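PDB 6YGA: N-alpha-acetyltransferase 30 from Saccharomyces cerevisiae, which catalyses, as the catalytic subunit of the NatC complex, the transfer of an acetyl group from acetyl-CoA to N-terminal methionines of proteins. Local coordinates for residues 25-28 with 29-33; 88-92 with 93-97; 101-104 with 105-109; 124-127 with 128-132. All blocks are in the same frame, centred on the assembly; numbering follows the deposited sequence.

In the fold
The four contacts follow one another along a single GNAT domain built on a mixed beta sheet. Contact 1 forms the bend between helices 13-26 and 33-40. Contact 2 is the turn leading from strand 76-86 into helix 95-109, and contact 3 is the far end of that same helix, their centres about 19 Å apart. Contact 4 lies in helix 124-131, about 14 Å from contact 2 between centres; there Leu129 packs on Ala96 and Lys97. A long, weak ion pair between Asp26 and Arg91 is where contacts 1 and 2 touch. Contacts 1, 3 and 4 also meet N-alpha-acetyltransferase 35, so the bend and both helices form part of the interface with that subunit.

Contact 1 of 4, residues 25-28 with 29-33; sequences ADLS and EPYSI
Leu27 reaches across the bend and sets its CD1 methyl squarely on the face of the Tyr31 ring. The methyl lies 3.5 Å from the centroid, only 13° off the ring normal, a clear CH-pi contact in which Leu27 CD1 to Tyr31 CE2 is 3.4 Å. The two side chains cross at about a right angle, and only the CD1 branch of the leucine lies over the ring centre. Leu27 CG stands beside its own backbone N (chi1 -58°), which carries CD1 over the ring and to 3.4 Å from Glu29 O. The course of the backbone itself brings Leu27 CB within 3.3 Å of Glu29 O. Ser28 and Glu29 form the corner of the bend through their backbone, and Ser28 O makes a weak hydrogen bond to Lys61 of the N-alpha-acetyltransferase 35 chain. The same CD1 methyl of Leu27 is 3.9 Å from Pro30 CA. Outside the bend, Tyr31 rests on Met83 of strand 76-86, and Pro30 packs on that same Lys61. The arrangement is the loop that joins the first two helices of the GNAT fold, which in N-terminal acetyltransferases commonly borders the groove for the substrate peptide.

Contact 2 of 4, residues 88-92 with 93-97; sequences STYRG and HGIAK
Tyr90 and Ile95 meet at the two ends of a turn whose backbone winds through two glycines of positive phi. Gly92 (phi 89°) reverses the chain after a short 3-10 segment at 88-90, and Gly94 (phi 67°) holds the N-cap position from which helix 95-109 sets off. The turn brings Tyr90 O within 3.3 Å of Ile95 CD1, in the first turn of the helix. That same methyl touches Tyr90 CB at 3.7 Å, placed there by an Ile95 side chain with CG1 beside the backbone N and CD1 fully extended (chi2 177°). His93 lays its ring against the outside of the turn: its CD2 is 3.6 Å from Tyr90 O, while Arg91 O sits over one face of the imidazole. Beyond the pair, Ile62 of strand 61-72 packs on both Tyr90 and Ile95, and the phenol OH is hydrogen-bonded to Asp52. Arg91 starts off away from 93-97; Ser88 CA lies over one guanidinium face, NE makes a weak hydrogen bond to Val86 O, and NH2 a weak, long ion pair with Asp26. Arg91-Gly92-His93-Gly94-Ile95-Ala96 fits the Q/R-x-x-G-x-G/A signature of GNAT enzymes, in which backbone N-H groups of this loop and helix start bind the pyrophosphate of acetyl-CoA. This segment probably does the same, though the cofactor is absent from this apo structure.

Contact 3 of 4, residues 101-104 with 105-109; sequences EIAI and DKMQR
Met107, modelled as selenomethionine, curls back over the preceding turn of its helix and brings its CE methyl to 4.4 Å from Ala103 CB and 4.3 Å from Ile104 CG1. A turn about the CG-SE bond (chi3 -83°) swings the methyl back toward Ala103, while CG passes 3.4 Å from Ala103 O. That oxygen also accepts the N-H of Met107, at 3.0 Å and with a fairly straight approach of 159°, so the side chain starts from a firmly fixed backbone. On either side of it the same i to i+4 ladder continues: Lys106 N bonds to Ile102 O, and Gln108 N to Ile104 O at 2.8 Å. Arg109 folds back on Asp105, one turn before it. Its NE meets Asp105 OD1 at 2.6 Å, nearly in the guanidinium plane, and NH2 adds a weak second bond to the same oxygen; the salt bridge spans the last turn of the helix on its outer surface. Lys106 finds its own charge partner in Glu110. The apolar side of the helix lies on the sheet, with Ala103 on Ile65 and Cys67 of strand 61-72 and Met107 on Cys67 and on Ile115 of strand 114-120. Phe578 of N-alpha-acetyltransferase 35 packs against Ile104, Asp105 and Gln108, so this crossover helix, linking strands 76-86 and 114-120 in a beta-alpha-beta unit, is held between the sheet and the partner subunit.

Contact 4 of 4, residues 124-127 with 128-132; sequences SAAL and NLYEG. With EDO (1,2-ethanediol), chain K.
Leu127 and Glu131 run side by side one turn apart on helix 124-131, the short helix that follows strand 114-120 in the GNAT fold. Backbone bonds carry the turn. Asn128 N binds Ser124 O, Leu129 N binds Ala125 O, and Tyr130 N reaches Ala126 O at 3.0 Å; Glu131 N completes the row on Leu127 O at 2.9 Å with an N-H...O angle of 159°. Asn123 OD1, just ahead of the helix, takes the N-H of Ala126.

Apolar packing is carried by Leu127 and Tyr130. Leu127 is buried against Phe152 and Leu154 of strand 151-157, and Tyr130 fits among Ile81, Leu84, Leu117 and Leu154, with an edge-to-face stack on Phe135. Within the helix, Tyr130 CE2 comes to 4.4 Å from Ala126 CB, and CD2 of the ring comes to 3.2 Å from Ala126 O, which lies oblique to the ring.

Glu131 meets Leu127 through its aliphatic run and one carboxylate oxygen; its charge is paired outside the two segments. The chain is extended beyond CG (chi2 162°) and runs alongside Leu127, bringing OE2 to 3.4 Å from Leu127 CD2. Although buried, the carboxylate is doubly paired: OE2 with Arg137 and OE1 with Lys461 of the N-alpha-acetyltransferase 35 chain, which would probably favour the ionised form.

A polar contact lies at the far end of Tyr130. There O1 of a 1,2-ethanediol, probably from the crystallisation liquor, lies at the ring edge near its plane, in a weak hydrogen bond of 3.4 Å with Tyr130 OH in which either oxygen could be the donor.

Contact 1 of 4, residues 25-28 with 29-33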
ATOM      1  N   ALA A  25      14.907  -1.999  22.830  1.00 87.97           N
ATOM      2  CA  ALA A  25      13.807  -1.749  23.756  1.00 96.30           C
ATOM      3  C   ALA A  25      12.634  -1.064  23.062  1.00101.31           C
ATOM      4  O   ALA A  25      11.470  -1.356  23.365  1.00105.14           O
ATOM      5  CB  ALA A  25      14.298  -0.905  24.931  1.00 96.03           C
ATOM      6  N   ASP A  26      12.916  -0.148  22.132  1.00102.01           N
ATOM      7  CA  ASP A  26      11.851   0.600  21.468  1.00105.46           C
ATOM      8  C   ASP A  26      11.158  -0.209  20.380  1.00107.31           C
ATOM      9  O   ASP A  26       9.965  -0.006  20.132  1.00108.27           O
ATOM     10  CB  ASP A  26      12.404   1.894  20.863  1.00104.17           C
ATOM     11  CG  ASP A  26      12.707   2.951  21.907  1.00108.25           C
ATOM     12  OD1 ASP A  26      12.783   2.613  23.109  1.00111.65           O
ATOM     13  OD2 ASP A  26      12.865   4.128  21.521  1.00107.76           O
ATOM     14  N   LEU A  27      11.873  -1.124  19.733  1.00109.32           N
ATOM     15  CA  LEU A  27      11.342  -1.816  18.567  1.00111.83           C
ATOM     16  C   LEU A  27      10.303  -2.859  18.955  1.00119.14           C
ATOM     17  O   LEU A  27      10.496  -3.631  19.897  1.00120.99           O
ATOM     18  CB  LEU A  27      12.470  -2.495  17.795  1.00110.24           C
ATOM     19  CG  LEU A  27      13.605  -1.610  17.286  1.00108.69           C
ATOM     20  CD1 LEU A  27      14.552  -2.424  16.423  1.00108.34           C
ATOM     21  CD2 LEU A  27      13.067  -0.404  16.527  1.00107.44           C
ATOM     22  N   SER A  28       9.196  -2.881  18.208  1.00123.05           N
ATOM     23  CA  SER A  28       8.283  -4.014  18.278  1.00128.75           C
ATOM     24  C   SER A  28       8.917  -5.259  17.668  1.00131.53           C
ATOM     25  O   SER A  28       8.755  -6.369  18.188  1.00133.08           O
ATOM     26  CB  SER A  28       6.972  -3.668  17.574  1.00128.34           C
ATOM     27  OG  SER A  28       6.258  -2.662  18.272  1.00127.10           O
ATOM     28  N   GLU A  29       9.644  -5.093  16.565  1.00133.63           N
ATOM     29  CA  GLU A  29      10.367  -6.175  15.924  1.00134.08           C
ATOM     30  C   GLU A  29      11.853  -5.839  15.899  1.00125.31           C
ATOM     31  O   GLU A  29      12.229  -4.746  15.451  1.00120.20           O
ATOM     32  CB  GLU A  29       9.845  -6.422  14.497  1.00139.00           C
ATOM     33  CG  GLU A  29       8.545  -7.211  14.469  1.00146.23           C
ATOM     34  CD  GLU A  29       7.572  -6.705  13.432  1.00147.51           C
ATOM     35  OE1 GLU A  29       8.023  -6.110  12.430  1.00145.59           O
ATOM     36  OE2 GLU A  29       6.354  -6.897  13.628  1.00151.02           O
ATOM     37  N   PRO A  30      12.720  -6.733  16.374  1.00115.70           N
ATOM     38  CA  PRO A  30      14.108  -6.338  16.636  1.00104.43           C
ATOM     39  C   PRO A  30      15.042  -6.545  15.456  1.00 90.94           C
ATOM     40  O   PRO A  30      14.630  -6.982  14.377  1.00 89.94           O
ATOM     41  CB  PRO A  30      14.492  -7.242  17.810  1.00109.86           C
ATOM     42  CG  PRO A  30      13.775  -8.510  17.498  1.00115.20           C
ATOM     43  CD  PRO A  30      12.463  -8.114  16.816  1.00117.36           C
ATOM     44  N   TYR A  31      16.313  -6.229  15.667  1.00 80.85           N
ATOM     45  CA  TYR A  31      17.351  -6.380  14.662  1.00 74.29           C
ATOM     46  C   TYR A  31      18.370  -7.416  15.120  1.00 74.61           C
ATOM     47  O   TYR A  31      18.649  -7.550  16.315  1.00 78.86           O
ATOM     48  CB  TYR A  31      18.059  -5.048  14.391  1.00 70.94           C
ATOM     49  CG  TYR A  31      17.140  -3.948  13.910  1.00 67.53           C
ATOM     50  CD1 TYR A  31      16.012  -4.240  13.156  1.00 68.22           C
ATOM     51  CD2 TYR A  31      17.399  -2.617  14.213  1.00 64.47           C
ATOM     52  CE1 TYR A  31      15.168  -3.242  12.716  1.00 65.92           C
ATOM     53  CE2 TYR A  31      16.561  -1.608  13.775  1.00 61.33           C
ATOM     54  CZ  TYR A  31      15.447  -1.928  13.028  1.00 62.60           C
ATOM     55  OH  TYR A  31      14.603  -0.937  12.588  1.00 63.12           O
ATOM     56  N   SER A  32      18.920  -8.151  14.159  1.00 71.37           N
ATOM     57  CA  SER A  32      19.983  -9.089  14.475  1.00 71.30           C
ATOM     58  C   SER A  32      21.299  -8.340  14.670  1.00 67.38           C
ATOM     59  O   SER A  32      21.408  -7.141  14.407  1.00 63.98           O
ATOM     60  CB  SER A  32      20.126 -10.142  13.375  1.00 73.57           C
ATOM     61  OG  SER A  32      20.695  -9.588  12.201  1.00 72.41           O
ATOM     62  N   ILE A  33      22.309  -9.069  15.148  1.00 67.74           N
ATOM     63  CA  ILE A  33      23.637  -8.481  15.313  1.00 64.60           C
ATOM     64  C   ILE A  33      24.161  -7.968  13.978  1.00 62.10           C
ATOM     65  O   ILE A  33      24.823  -6.925  13.910  1.00 60.80           O
ATOM     66  CB  ILE A  33      24.599  -9.504  15.950  1.00 68.95           C
ATOM     67  CG1 ILE A  33      24.258  -9.716  17.429  1.00 72.81           C
ATOM     68  CG2 ILE A  33      26.053  -9.064  15.803  1.00 67.52           C
ATOM     69  CD1 ILE A  33      25.188 -10.683  18.146  1.00 76.82           C
TER

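Contact 2 of 4, residues 88-92 with 93-97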
ATOM      1  N   SER A  88      14.121   5.903  28.286  1.00 71.91           N
ATOM      2  CA  SER A  88      12.823   6.385  28.751  1.00 73.75           C
ATOM      3  C   SER A  88      12.968   7.455  29.827  1.00 74.57           C
ATOM      4  O   SER A  88      12.187   8.413  29.869  1.00 75.07           O
ATOM      5  CB  SER A  88      11.992   5.210  29.271  1.00 75.94           C
ATOM      6  OG  SER A  88      10.681   5.619  29.616  1.00 77.38           O
ATOM      7  N   THR A  89      13.961   7.316  30.707  1.00 75.10           N
ATOM      8  CA  THR A  89      14.143   8.286  31.781  1.00 78.78           C
ATOM      9  C   THR A  89      14.637   9.634  31.272  1.00 77.30           C
ATOM     10  O   THR A  89      14.441  10.647  31.953  1.00 78.85           O
ATOM     11  CB  THR A  89      15.120   7.742  32.826  1.00 81.86           C
ATOM     12  OG1 THR A  89      16.270   7.197  32.169  1.00 82.53           O
ATOM     13  CG2 THR A  89      14.461   6.660  33.661  1.00 84.03           C
ATOM     14  N   TYR A  90      15.259   9.673  30.095  1.00 74.01           N
ATOM     15  CA  TYR A  90      15.862  10.889  29.567  1.00 71.65           C
ATOM     16  C   TYR A  90      15.020  11.555  28.486  1.00 71.85           C
ATOM     17  O   TYR A  90      15.496  12.488  27.833  1.00 71.14           O
ATOM     18  CB  TYR A  90      17.259  10.586  29.025  1.00 65.80           C
ATOM     19  CG  TYR A  90      18.298  10.399  30.107  1.00 65.24           C
ATOM     20  CD1 TYR A  90      18.441   9.182  30.760  1.00 65.81           C
ATOM     21  CD2 TYR A  90      19.131  11.445  30.479  1.00 65.68           C
ATOM     22  CE1 TYR A  90      19.388   9.012  31.756  1.00 67.29           C
ATOM     23  CE2 TYR A  90      20.082  11.285  31.470  1.00 68.60           C
ATOM     24  CZ  TYR A  90      20.207  10.068  32.104  1.00 69.07           C
ATOM     25  OH  TYR A  90      21.153   9.905  33.089  1.00 71.78           O
ATOM     26  N   ARG A  91      13.784  11.108  28.283  1.00 73.92           N
ATOM     27  CA  ARG A  91      12.940  11.713  27.266  1.00 73.10           C
ATOM     28  C   ARG A  91      12.414  13.065  27.738  1.00 73.33           C
ATOM     29  O   ARG A  91      12.260  13.318  28.936  1.00 73.87           O
ATOM     30  CB  ARG A  91      11.778  10.785  26.916  1.00 74.89           C
ATOM     31  CG  ARG A  91      12.222   9.397  26.489  1.00 75.30           C
ATOM     32  CD  ARG A  91      11.263   8.782  25.483  1.00 76.68           C
ATOM     33  NE  ARG A  91      11.752   7.501  24.981  1.00 78.12           N
ATOM     34  CZ  ARG A  91      11.264   6.319  25.343  1.00 81.91           C
ATOM     35  NH1 ARG A  91      10.260   6.248  26.208  1.00 85.60           N
ATOM     36  NH2 ARG A  91      11.775   5.205  24.836  1.00 81.53           N
ATOM     37  N   GLY A  92      12.150  13.945  26.775  1.00 71.31           N
ATOM     38  CA  GLY A  92      11.631  15.264  27.069  1.00 72.66           C
ATOM     39  C   GLY A  92      12.671  16.333  27.312  1.00 72.43           C
ATOM     40  O   GLY A  92      12.322  17.408  27.813  1.00 75.33           O
ATOM     41  N   HIS A  93      13.937  16.077  26.974  1.00 69.46           N
ATOM     42  CA  HIS A  93      15.009  17.045  27.176  1.00 68.66           C
ATOM     43  C   HIS A  93      15.677  17.443  25.864  1.00 66.20           C
ATOM     44  O   HIS A  93      16.797  17.963  25.877  1.00 66.39           O
ATOM     45  CB  HIS A  93      16.047  16.498  28.158  1.00 68.98           C
ATOM     46  CG  HIS A  93      15.501  16.222  29.527  1.00 71.22           C
ATOM     47  ND1 HIS A  93      14.895  17.192  30.297  1.00 73.74           N
ATOM     48  CD2 HIS A  93      15.480  15.088  30.267  1.00 72.40           C
ATOM     49  CE1 HIS A  93      14.519  16.666  31.449  1.00 76.74           C
ATOM     50  NE2 HIS A  93      14.863  15.391  31.457  1.00 75.74           N
ATOM     51  N   GLY A  94      15.012  17.213  24.734  1.00 64.85           N
ATOM     52  CA  GLY A  94      15.586  17.558  23.447  1.00 64.20           C
ATOM     53  C   GLY A  94      16.797  16.748  23.053  1.00 62.89           C
ATOM     54  O   GLY A  94      17.570  17.184  22.197  1.00 62.60           O
ATOM     55  N   ILE A  95      16.984  15.570  23.653  1.00 62.88           N
ATOM     56  CA  ILE A  95      18.165  14.766  23.353  1.00 60.10           C
ATOM     57  C   ILE A  95      18.073  14.176  21.952  1.00 58.22           C
ATOM     58  O   ILE A  95      19.055  14.181  21.198  1.00 57.77           O
ATOM     59  CB  ILE A  95      18.348  13.671  24.416  1.00 58.76           C
ATOM     60  CG1 ILE A  95      18.433  14.293  25.807  1.00 62.08           C
ATOM     61  CG2 ILE A  95      19.594  12.851  24.129  1.00 55.40           C
ATOM     62  CD1 ILE A  95      18.547  13.275  26.911  1.00 64.65           C
ATOM     63  N   ALA A  96      16.900  13.657  21.580  1.00 57.12           N
ATOM     64  CA  ALA A  96      16.725  13.105  20.240  1.00 53.48           C
ATOM     65  C   ALA A  96      16.962  14.165  19.172  1.00 53.57           C
ATOM     66  O   ALA A  96      17.592  13.890  18.144  1.00 52.31           O
ATOM     67  CB  ALA A  96      15.328  12.503  20.100  1.00 51.33           C
ATOM     68  N   LYS A  97      16.478  15.386  19.402  1.00 55.08           N
ATOM     69  CA  LYS A  97      16.660  16.443  18.414  1.00 56.49           C
ATOM     70  C   LYS A  97      18.135  16.774  18.226  1.00 56.04           C
ATOM     71  O   LYS A  97      18.580  17.037  17.104  1.00 54.82           O
ATOM     72  CB  LYS A  97      15.876  17.687  18.826  1.00 59.18           C
ATOM     73  CG  LYS A  97      16.093  18.889  17.923  1.00 62.10           C
ATOM     74  CD  LYS A  97      15.147  20.023  18.280  1.00 68.38           C
ATOM     75  CE  LYS A  97      15.377  21.232  17.394  1.00 71.31           C
ATOM     76  NZ  LYS A  97      14.371  22.298  17.650  1.00 75.40           N
TER

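Contact 3 of 4, residues 101-104 with 105-109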
ATOM      1  N   GLU A 101      20.419  16.430  14.819  1.00 48.51           N
ATOM      2  CA  GLU A 101      21.139  17.590  14.302  1.00 50.66           C
ATOM      3  C   GLU A 101      22.617  17.285  14.094  1.00 50.36           C
ATOM      4  O   GLU A 101      23.205  17.701  13.090  1.00 49.68           O
ATOM      5  CB  GLU A 101      20.966  18.781  15.246  1.00 54.78           C
ATOM      6  CG  GLU A 101      19.590  19.427  15.189  1.00 58.40           C
ATOM      7  CD  GLU A 101      19.447  20.593  16.153  1.00 62.34           C
ATOM      8  OE1 GLU A 101      20.206  20.646  17.142  1.00 62.78           O
ATOM      9  OE2 GLU A 101      18.577  21.459  15.919  1.00 63.79           O
ATOM     10  N   ILE A 102      23.237  16.564  15.031  1.00 50.08           N
ATOM     11  CA  ILE A 102      24.662  16.282  14.887  1.00 50.60           C
ATOM     12  C   ILE A 102      24.899  15.246  13.792  1.00 46.81           C
ATOM     13  O   ILE A 102      25.935  15.275  13.118  1.00 48.81           O
ATOM     14  CB  ILE A 102      25.265  15.849  16.238  1.00 55.41           C
ATOM     15  CG1 ILE A 102      26.789  15.756  16.141  1.00 57.66           C
ATOM     16  CG2 ILE A 102      24.688  14.522  16.698  1.00 56.71           C
ATOM     17  CD1 ILE A 102      27.462  15.492  17.462  1.00 60.59           C
ATOM     18  N   ALA A 103      23.943  14.337  13.574  1.00 42.93           N
ATOM     19  CA  ALA A 103      24.090  13.350  12.509  1.00 40.14           C
ATOM     20  C   ALA A 103      23.904  13.986  11.136  1.00 41.35           C
ATOM     21  O   ALA A 103      24.673  13.710  10.208  1.00 41.91           O
ATOM     22  CB  ALA A 103      23.097  12.206  12.711  1.00 35.36           C
ATOM     23  N   ILE A 104      22.887  14.838  10.986  1.00 40.89           N
ATOM     24  CA  ILE A 104      22.678  15.516   9.711  1.00 41.97           C
ATOM     25  C   ILE A 104      23.841  16.453   9.411  1.00 44.86           C
ATOM     26  O   ILE A 104      24.279  16.575   8.261  1.00 44.53           O
ATOM     27  CB  ILE A 104      21.329  16.260   9.712  1.00 42.04           C
ATOM     28  CG1 ILE A 104      20.174  15.266   9.840  1.00 40.64           C
ATOM     29  CG2 ILE A 104      21.170  17.093   8.444  1.00 41.50           C
ATOM     30  CD1 ILE A 104      18.805  15.918   9.797  1.00 42.56           C
ATOM     31  N   ASP A 105      24.364  17.119  10.443  1.00 46.76           N
ATOM     32  CA  ASP A 105      25.525  17.982  10.255  1.00 46.42           C
ATOM     33  C   ASP A 105      26.723  17.186   9.748  1.00 46.76           C
ATOM     34  O   ASP A 105      27.469  17.659   8.883  1.00 47.80           O
ATOM     35  CB  ASP A 105      25.854  18.700  11.565  1.00 48.20           C
ATOM     36  CG  ASP A 105      26.997  19.688  11.426  1.00 54.95           C
ATOM     37  OD1 ASP A 105      28.165  19.249  11.371  1.00 57.28           O
ATOM     38  OD2 ASP A 105      26.728  20.908  11.366  1.00 59.40           O
ATOM     39  N   LYS A 106      26.909  15.968  10.263  1.00 44.42           N
ATOM     40  CA  LYS A 106      28.000  15.117   9.796  1.00 45.27           C
ATOM     41  C   LYS A 106      27.788  14.701   8.347  1.00 47.26           C
ATOM     42  O   LYS A 106      28.719  14.739   7.534  1.00 49.10           O
ATOM     43  CB  LYS A 106      28.123  13.890  10.701  1.00 45.66           C
ATOM     44  CG  LYS A 106      29.135  12.852  10.235  1.00 46.89           C
ATOM     45  CD  LYS A 106      30.541  13.432  10.167  1.00 50.47           C
ATOM     46  CE  LYS A 106      31.562  12.369   9.780  1.00 53.09           C
ATOM     47  NZ  LYS A 106      32.930  12.941   9.656  1.00 55.85           N
HETATM   48  N   MSE A 107      26.567  14.300   8.004  1.00 48.24           N
HETATM   49  CA  MSE A 107      26.261  13.837   6.656  1.00 49.62           C
HETATM   50  C   MSE A 107      26.317  14.987   5.648  1.00 51.45           C
HETATM   51  O   MSE A 107      26.728  14.789   4.507  1.00 53.37           O
HETATM   52  CB  MSE A 107      24.893  13.141   6.629  1.00 47.59           C
HETATM   53  CG  MSE A 107      24.873  11.827   7.415  1.00 47.06           C
HETATM   54 SE   MSE A 107      23.257  10.753   7.186  0.78 49.33          SE
HETATM   55  CE  MSE A 107      22.093  11.630   8.480  1.00 46.39           C
ATOM     56  N   GLN A 108      25.930  16.193   6.074  1.00 49.55           N
ATOM     57  CA  GLN A 108      26.086  17.354   5.201  1.00 49.36           C
ATOM     58  C   GLN A 108      27.557  17.652   4.944  1.00 50.12           C
ATOM     59  O   GLN A 108      27.948  17.946   3.807  1.00 49.76           O
ATOM     60  CB  GLN A 108      25.393  18.576   5.805  1.00 47.65           C
ATOM     61  CG  GLN A 108      25.556  19.832   4.969  1.00 49.74           C
ATOM     62  CD  GLN A 108      24.669  20.963   5.439  1.00 53.08           C
ATOM     63  OE1 GLN A 108      24.653  21.305   6.622  1.00 56.03           O
ATOM     64  NE2 GLN A 108      23.915  21.544   4.515  1.00 51.89           N
ATOM     65  N   ARG A 109      28.388  17.580   5.986  1.00 49.75           N
ATOM     66  CA  ARG A 109      29.822  17.765   5.802  1.00 52.34           C
ATOM     67  C   ARG A 109      30.429  16.640   4.979  1.00 52.04           C
ATOM     68  O   ARG A 109      31.496  16.827   4.386  1.00 56.60           O
ATOM     69  CB  ARG A 109      30.525  17.881   7.160  1.00 57.77           C
ATOM     70  CG  ARG A 109      30.325  19.233   7.839  1.00 65.19           C
ATOM     71  CD  ARG A 109      31.099  19.364   9.152  1.00 71.19           C
ATOM     72  NE  ARG A 109      30.427  18.697  10.266  1.00 73.23           N
ATOM     73  CZ  ARG A 109      30.886  17.609  10.877  1.00 74.02           C
ATOM     74  NH1 ARG A 109      32.030  17.060  10.494  1.00 75.75           N
ATOM     75  NH2 ARG A 109      30.201  17.075  11.879  1.00 73.45           N
TER

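Contact 4 of 4, residues 124-127 with 128-132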
ATOM      1  N   SER A 124       3.319  11.228  15.996  1.00 56.83           N
ATOM      2  CA  SER A 124       3.263  12.686  15.980  1.00 58.56           C
ATOM      3  C   SER A 124       4.572  13.299  16.460  1.00 58.59           C
ATOM      4  O   SER A 124       5.043  14.292  15.895  1.00 58.55           O
ATOM      5  CB  SER A 124       2.099  13.171  16.844  1.00 63.87           C
ATOM      6  OG  SER A 124       0.902  12.481  16.519  1.00 66.85           O
ATOM      7  N   ALA A 125       5.175  12.721  17.501  1.00 58.64           N
ATOM      8  CA  ALA A 125       6.394  13.297  18.057  1.00 58.86           C
ATOM      9  C   ALA A 125       7.546  13.233  17.059  1.00 54.32           C
ATOM     10  O   ALA A 125       8.346  14.172  16.966  1.00 53.90           O
ATOM     11  CB  ALA A 125       6.763  12.587  19.359  1.00 63.22           C
ATOM     12  N   ALA A 126       7.645  12.138  16.301  1.00 51.52           N
ATOM     13  CA  ALA A 126       8.696  12.031  15.293  1.00 51.43           C
ATOM     14  C   ALA A 126       8.437  12.971  14.123  1.00 51.47           C
ATOM     15  O   ALA A 126       9.364  13.622  13.626  1.00 51.72           O
ATOM     16  CB  ALA A 126       8.815  10.589  14.806  1.00 47.76           C
ATOM     17  N   LEU A 127       7.183  13.054  13.670  1.00 51.98           N
ATOM     18  CA  LEU A 127       6.845  13.963  12.577  1.00 50.44           C
ATOM     19  C   LEU A 127       7.120  15.409  12.959  1.00 49.61           C
ATOM     20  O   LEU A 127       7.647  16.182  12.152  1.00 47.65           O
ATOM     21  CB  LEU A 127       5.378  13.791  12.177  1.00 50.19           C
ATOM     22  CG  LEU A 127       4.994  12.498  11.453  1.00 49.04           C
ATOM     23  CD1 LEU A 127       3.492  12.433  11.198  1.00 48.26           C
ATOM     24  CD2 LEU A 127       5.762  12.389  10.149  1.00 47.42           C
ATOM     25  N   ASN A 128       6.769  15.793  14.188  1.00 51.67           N
ATOM     26  CA  ASN A 128       7.001  17.166  14.624  1.00 55.02           C
ATOM     27  C   ASN A 128       8.493  17.474  14.695  1.00 55.07           C
ATOM     28  O   ASN A 128       8.924  18.579  14.343  1.00 55.98           O
ATOM     29  CB  ASN A 128       6.326  17.401  15.975  1.00 58.38           C
ATOM     30  CG  ASN A 128       6.387  18.849  16.415  1.00 65.26           C
ATOM     31  OD1 ASN A 128       5.495  19.642  16.111  1.00 69.24           O
ATOM     32  ND2 ASN A 128       7.437  19.200  17.147  1.00 67.60           N
ATOM     33  N   LEU A 129       9.299  16.506  15.133  1.00 53.03           N
ATOM     34  CA  LEU A 129      10.738  16.729  15.244  1.00 52.84           C
ATOM     35  C   LEU A 129      11.381  16.900  13.872  1.00 48.40           C
ATOM     36  O   LEU A 129      12.177  17.823  13.657  1.00 48.16           O
ATOM     37  CB  LEU A 129      11.376  15.571  16.016  1.00 55.75           C
ATOM     38  CG  LEU A 129      12.885  15.316  15.982  1.00 57.98           C
ATOM     39  CD1 LEU A 129      13.692  16.577  16.235  1.00 62.92           C
ATOM     40  CD2 LEU A 129      13.230  14.257  17.018  1.00 59.16           C
ATOM     41  N   TYR A 130      11.039  16.026  12.923  1.00 44.96           N
ATOM     42  CA  TYR A 130      11.689  16.046  11.616  1.00 46.76           C
ATOM     43  C   TYR A 130      11.159  17.172  10.734  1.00 46.46           C
ATOM     44  O   TYR A 130      11.940  17.890  10.099  1.00 46.28           O
ATOM     45  CB  TYR A 130      11.512  14.689  10.934  1.00 46.55           C
ATOM     46  CG  TYR A 130      12.336  13.602  11.581  1.00 48.62           C
ATOM     47  CD1 TYR A 130      13.689  13.794  11.829  1.00 50.27           C
ATOM     48  CD2 TYR A 130      11.762  12.397  11.965  1.00 48.92           C
ATOM     49  CE1 TYR A 130      14.451  12.815  12.422  1.00 52.13           C
ATOM     50  CE2 TYR A 130      12.517  11.408  12.566  1.00 51.70           C
ATOM     51  CZ  TYR A 130      13.864  11.624  12.791  1.00 54.02           C
ATOM     52  OH  TYR A 130      14.630  10.649  13.386  1.00 56.77           O
ATOM     53  N   GLU A 131       9.837  17.347  10.679  1.00 45.45           N
ATOM     54  CA  GLU A 131       9.283  18.395   9.829  1.00 47.46           C
ATOM     55  C   GLU A 131       9.673  19.781  10.325  1.00 48.69           C
ATOM     56  O   GLU A 131       9.771  20.721   9.528  1.00 46.99           O
ATOM     57  CB  GLU A 131       7.764  18.251   9.739  1.00 48.82           C
ATOM     58  CG  GLU A 131       7.324  16.983   9.017  1.00 50.55           C
ATOM     59  CD  GLU A 131       5.885  16.607   9.300  1.00 54.51           C
ATOM     60  OE1 GLU A 131       5.174  17.393   9.962  1.00 56.63           O
ATOM     61  OE2 GLU A 131       5.464  15.516   8.862  1.00 54.82           O
ATOM     62  N   GLY A 132       9.917  19.927  11.630  1.00 50.04           N
ATOM     63  CA  GLY A 132      10.425  21.183  12.152  1.00 50.49           C
ATOM     64  C   GLY A 132      11.820  21.530  11.672  1.00 50.65           C
ATOM     65  O   GLY A 132      12.223  22.693  11.770  1.00 50.22           O
TER
HETATM   66  C1  EDO K 208      13.221   7.549  11.962  1.00 69.08           C
HETATM   67  O1  EDO K 208      12.680   7.873  13.250  1.00 69.84           O
HETATM   68  C2  EDO K 208      14.458   6.681  12.145  1.00 67.84           C
HETATM   69  O2  EDO K 208      14.078   5.471  12.806  1.00 68.96           O